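Local coordinates for protein cycloalternan-forming enzyme (PDB 5F7U) that belongs to glycoside hydrolase family 31, carrying its TIM barrel among several beta domains, and holds bound glycans and magnesium ions, at residues D730-Q739 against V752-Y762. The protein carries 1 engineered substitution. Numbering follows the deposited sequence.
Sequences DVNARDLDEQ and VQEGQTEKEVY
Gln739 and Tyr762 join a loop to a strand by side chain rather than by strand pairing, a largely polar contact within the C-terminal domain that follows the family 31 barrel. The carboxamide of Gln739 does the work of a neighbouring strand: its OE1 accepts from Tyr762 N at 2.9 Å, and its NE2 gives a nearly straight bond (172°) to Tyr762 O at 2.8 Å. Both bonds lie in the respective carbonyl planes, and together they fix the rotation of the carboxamide about its last side-chain bond.

With CG anti to the backbone N (chi1 174°), the Tyr762 ring points toward 730-736. Tyr762 OH donates to the syn lone pair of Asp730 OD2 at 2.5 Å, with the carboxylate almost perpendicular to the ring. The other oxygen, Asp730 OD1, accepts from Asn732 N in an Asx turn, and Asn732 CB lies over one ring face in a CH-pi contact, 3.6 Å from the centroid of the Tyr762 ring. Leu736 CD1 packs on Tyr762 CB.

At the far end Lys759 NZ bonds to Glu738 O at 2.9 Å and also to Pro750 O. Its salt bridge to Glu738 OE1 is long, 3.8 Å, but two waters each link these two atoms. Gln753 NE2 donates to Glu738 OE1 at 2.9 Å, while Val752 CG2 lies against Glu738 CD. This concentration of donors would probably favour the charged form of Glu738.

Strand 758-763 pairs with strand 781-786 through backbone bonds such as those of Lys759 with Tyr785, helix 723-726 meets Leu736 and Gln739 through Met723, and Val752 rests on Phe610 of helix 607-622.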
# COMPACT_ATOMS: atom_id res chain seq x y z
N ASP A 730 13.35 -5.58 -15.19
CA ASP A 730 14.65 -5.44 -14.53
C ASP A 730 14.84 -6.53 -13.49
O ASP A 730 14.23 -6.49 -12.43
CB ASP A 730 14.77 -4.05 -13.90
CG ASP A 730 16.19 -3.75 -13.43
OD1 ASP A 730 16.90 -4.67 -12.95
OD2 ASP A 730 16.59 -2.57 -13.50
N VAL A 731 15.73 -7.47 -13.80
CA VAL A 731 15.95 -8.63 -12.93
C VAL A 731 16.38 -8.26 -11.50
O VAL A 731 16.14 -9.02 -10.55
CB VAL A 731 16.89 -9.69 -13.55
CG1 VAL A 731 16.26 -10.25 -14.82
CG2 VAL A 731 18.26 -9.11 -13.84
N ASN A 732 17.02 -7.10 -11.36
CA ASN A 732 17.48 -6.69 -10.04
C ASN A 732 16.39 -6.06 -9.19
O ASN A 732 16.59 -5.87 -8.00
CB ASN A 732 18.67 -5.75 -10.14
CG ASN A 732 20.00 -6.51 -10.11
OD1 ASN A 732 20.61 -6.67 -11.14
ND2 ASN A 732 20.40 -7.02 -8.92
N ALA A 733 15.27 -5.69 -9.82
CA ALA A 733 14.17 -4.99 -9.14
C ALA A 733 13.16 -5.94 -8.51
O ALA A 733 12.32 -5.51 -7.72
CB ALA A 733 13.45 -4.07 -10.12
N ARG A 734 13.26 -7.22 -8.84
CA ARG A 734 12.17 -8.19 -8.62
C ARG A 734 11.81 -8.40 -7.15
O ARG A 734 10.63 -8.51 -6.81
CB ARG A 734 12.49 -9.53 -9.28
CG ARG A 734 12.47 -9.48 -10.81
CD ARG A 734 11.02 -9.41 -11.29
NE ARG A 734 10.88 -9.29 -12.74
CZ ARG A 734 10.74 -10.32 -13.57
NH1 ARG A 734 10.74 -11.59 -13.12
NH2 ARG A 734 10.59 -10.09 -14.87
N ASP A 735 12.82 -8.45 -6.27
CA ASP A 735 12.55 -8.86 -4.90
C ASP A 735 12.79 -7.75 -3.87
O ASP A 735 12.65 -7.98 -2.66
CB ASP A 735 13.40 -10.09 -4.53
CG ASP A 735 13.09 -11.31 -5.40
OD1 ASP A 735 11.91 -11.65 -5.62
OD2 ASP A 735 14.04 -11.97 -5.83
N LEU A 736 13.13 -6.56 -4.35
CA LEU A 736 13.53 -5.46 -3.47
C LEU A 736 12.40 -5.03 -2.55
O LEU A 736 11.30 -4.73 -3.01
CB LEU A 736 14.01 -4.27 -4.30
CG LEU A 736 15.21 -4.53 -5.21
CD1 LEU A 736 15.46 -3.25 -6.01
CD2 LEU A 736 16.46 -4.93 -4.44
N ASP A 737 12.70 -5.02 -1.25
CA ASP A 737 11.69 -4.65 -0.26
C ASP A 737 12.18 -3.62 0.74
O ASP A 737 11.53 -3.38 1.77
CB ASP A 737 11.16 -5.91 0.45
CG ASP A 737 12.24 -6.72 1.12
OD1 ASP A 737 13.43 -6.28 1.17
OD2 ASP A 737 11.93 -7.85 1.55
N GLU A 738 13.33 -2.99 0.45
CA GLU A 738 13.91 -1.97 1.33
C GLU A 738 14.18 -0.67 0.59
O GLU A 738 14.98 0.18 1.03
CB GLU A 738 15.16 -2.49 2.06
CG GLU A 738 14.93 -3.80 2.81
CD GLU A 738 16.11 -4.26 3.66
OE1 GLU A 738 17.16 -3.58 3.69
OE2 GLU A 738 15.95 -5.29 4.36
N GLN A 739 13.49 -0.50 -0.53
CA GLN A 739 13.46 0.78 -1.26
C GLN A 739 12.18 0.80 -2.07
O GLN A 739 11.53 -0.25 -2.24
CB GLN A 739 14.67 0.93 -2.19
CG GLN A 739 14.71 -0.08 -3.34
CD GLN A 739 15.96 0.08 -4.18
OE1 GLN A 739 17.05 -0.27 -3.74
NE2 GLN A 739 15.81 0.61 -5.38
N VAL A 752 16.35 0.03 7.08
CA VAL A 752 15.42 -0.74 7.93
C VAL A 752 16.14 -1.86 8.67
O VAL A 752 15.50 -2.79 9.19
CB VAL A 752 14.22 -1.30 7.13
CG1 VAL A 752 13.43 -0.16 6.49
CG2 VAL A 752 14.71 -2.28 6.07
N GLN A 753 17.46 -1.77 8.72
CA GLN A 753 18.29 -2.73 9.46
C GLN A 753 19.00 -2.05 10.60
O GLN A 753 19.60 -0.99 10.42
CB GLN A 753 19.32 -3.38 8.54
CG GLN A 753 18.70 -4.16 7.39
CD GLN A 753 19.74 -4.67 6.42
OE1 GLN A 753 20.85 -5.04 6.82
NE2 GLN A 753 19.41 -4.68 5.12
N GLU A 754 18.90 -2.66 11.77
CA GLU A 754 19.54 -2.17 12.98
C GLU A 754 21.07 -2.11 12.81
O GLU A 754 21.68 -3.07 12.32
CB GLU A 754 19.16 -3.08 14.14
CG GLU A 754 19.47 -2.53 15.53
CD GLU A 754 19.09 -3.51 16.64
OE1 GLU A 754 18.23 -4.39 16.43
OE2 GLU A 754 19.66 -3.44 17.74
N GLY A 755 21.66 -0.99 13.21
CA GLY A 755 23.11 -0.77 13.11
C GLY A 755 23.66 -0.44 11.73
O GLY A 755 24.86 -0.23 11.58
N GLN A 756 22.80 -0.40 10.70
CA GLN A 756 23.28 -0.20 9.34
C GLN A 756 23.56 1.27 9.06
O GLN A 756 22.75 2.14 9.41
CB GLN A 756 22.23 -0.73 8.36
CG GLN A 756 22.60 -0.50 6.89
CD GLN A 756 21.56 -1.08 5.94
OE1 GLN A 756 20.38 -1.18 6.26
NE2 GLN A 756 22.01 -1.44 4.75
N THR A 757 24.71 1.54 8.46
CA THR A 757 25.03 2.87 7.90
C THR A 757 25.50 2.81 6.44
O THR A 757 25.53 3.84 5.76
CB THR A 757 26.07 3.61 8.75
OG1 THR A 757 27.26 2.82 8.84
CG2 THR A 757 25.56 3.91 10.18
N GLU A 758 25.84 1.63 5.93
CA GLU A 758 26.15 1.52 4.50
C GLU A 758 24.95 0.90 3.79
O GLU A 758 24.73 -0.31 3.88
CB GLU A 758 27.44 0.72 4.24
CG GLU A 758 28.72 1.49 4.55
CD GLU A 758 29.00 2.66 3.60
OE1 GLU A 758 28.45 2.71 2.46
OE2 GLU A 758 29.81 3.56 3.97
N LYS A 759 24.18 1.74 3.11
CA LYS A 759 22.90 1.33 2.53
C LYS A 759 23.06 1.02 1.04
O LYS A 759 23.48 1.88 0.27
CB LYS A 759 21.86 2.44 2.74
CG LYS A 759 20.53 2.27 1.98
CD LYS A 759 19.75 1.07 2.51
CE LYS A 759 18.39 1.02 1.80
NZ LYS A 759 17.57 -0.15 2.22
N GLU A 760 22.72 -0.22 0.65
CA GLU A 760 22.70 -0.58 -0.77
C GLU A 760 21.45 0.00 -1.39
O GLU A 760 20.36 -0.09 -0.79
CB GLU A 760 22.65 -2.10 -0.93
CG GLU A 760 23.99 -2.77 -0.72
CD GLU A 760 23.94 -4.28 -0.93
OE1 GLU A 760 22.90 -4.85 -1.32
OE2 GLU A 760 24.97 -4.91 -0.67
N VAL A 761 21.61 0.65 -2.55
CA VAL A 761 20.45 1.17 -3.29
C VAL A 761 20.54 0.66 -4.71
O VAL A 761 21.53 0.95 -5.40
CB VAL A 761 20.40 2.72 -3.32
CG1 VAL A 761 19.09 3.18 -3.99
CG2 VAL A 761 20.50 3.31 -1.92
N TYR A 762 19.54 -0.09 -5.16
CA TYR A 762 19.57 -0.50 -6.56
C TYR A 762 19.02 0.64 -7.42
O TYR A 762 17.88 1.11 -7.18
CB TYR A 762 18.78 -1.82 -6.84
CG TYR A 762 18.78 -2.05 -8.34
CD1 TYR A 762 19.97 -2.38 -9.01
CD2 TYR A 762 17.63 -1.80 -9.11
CE1 TYR A 762 20.01 -2.53 -10.39
CE2 TYR A 762 17.65 -1.94 -10.50
CZ TYR A 762 18.85 -2.29 -11.13
OH TYR A 762 18.90 -2.43 -12.50
O HOH W 1 17.99 -1.17 4.98
O HOH W 2 18.67 -2.68 1.54
O HOH W 3 17.62 -0.97 -1.08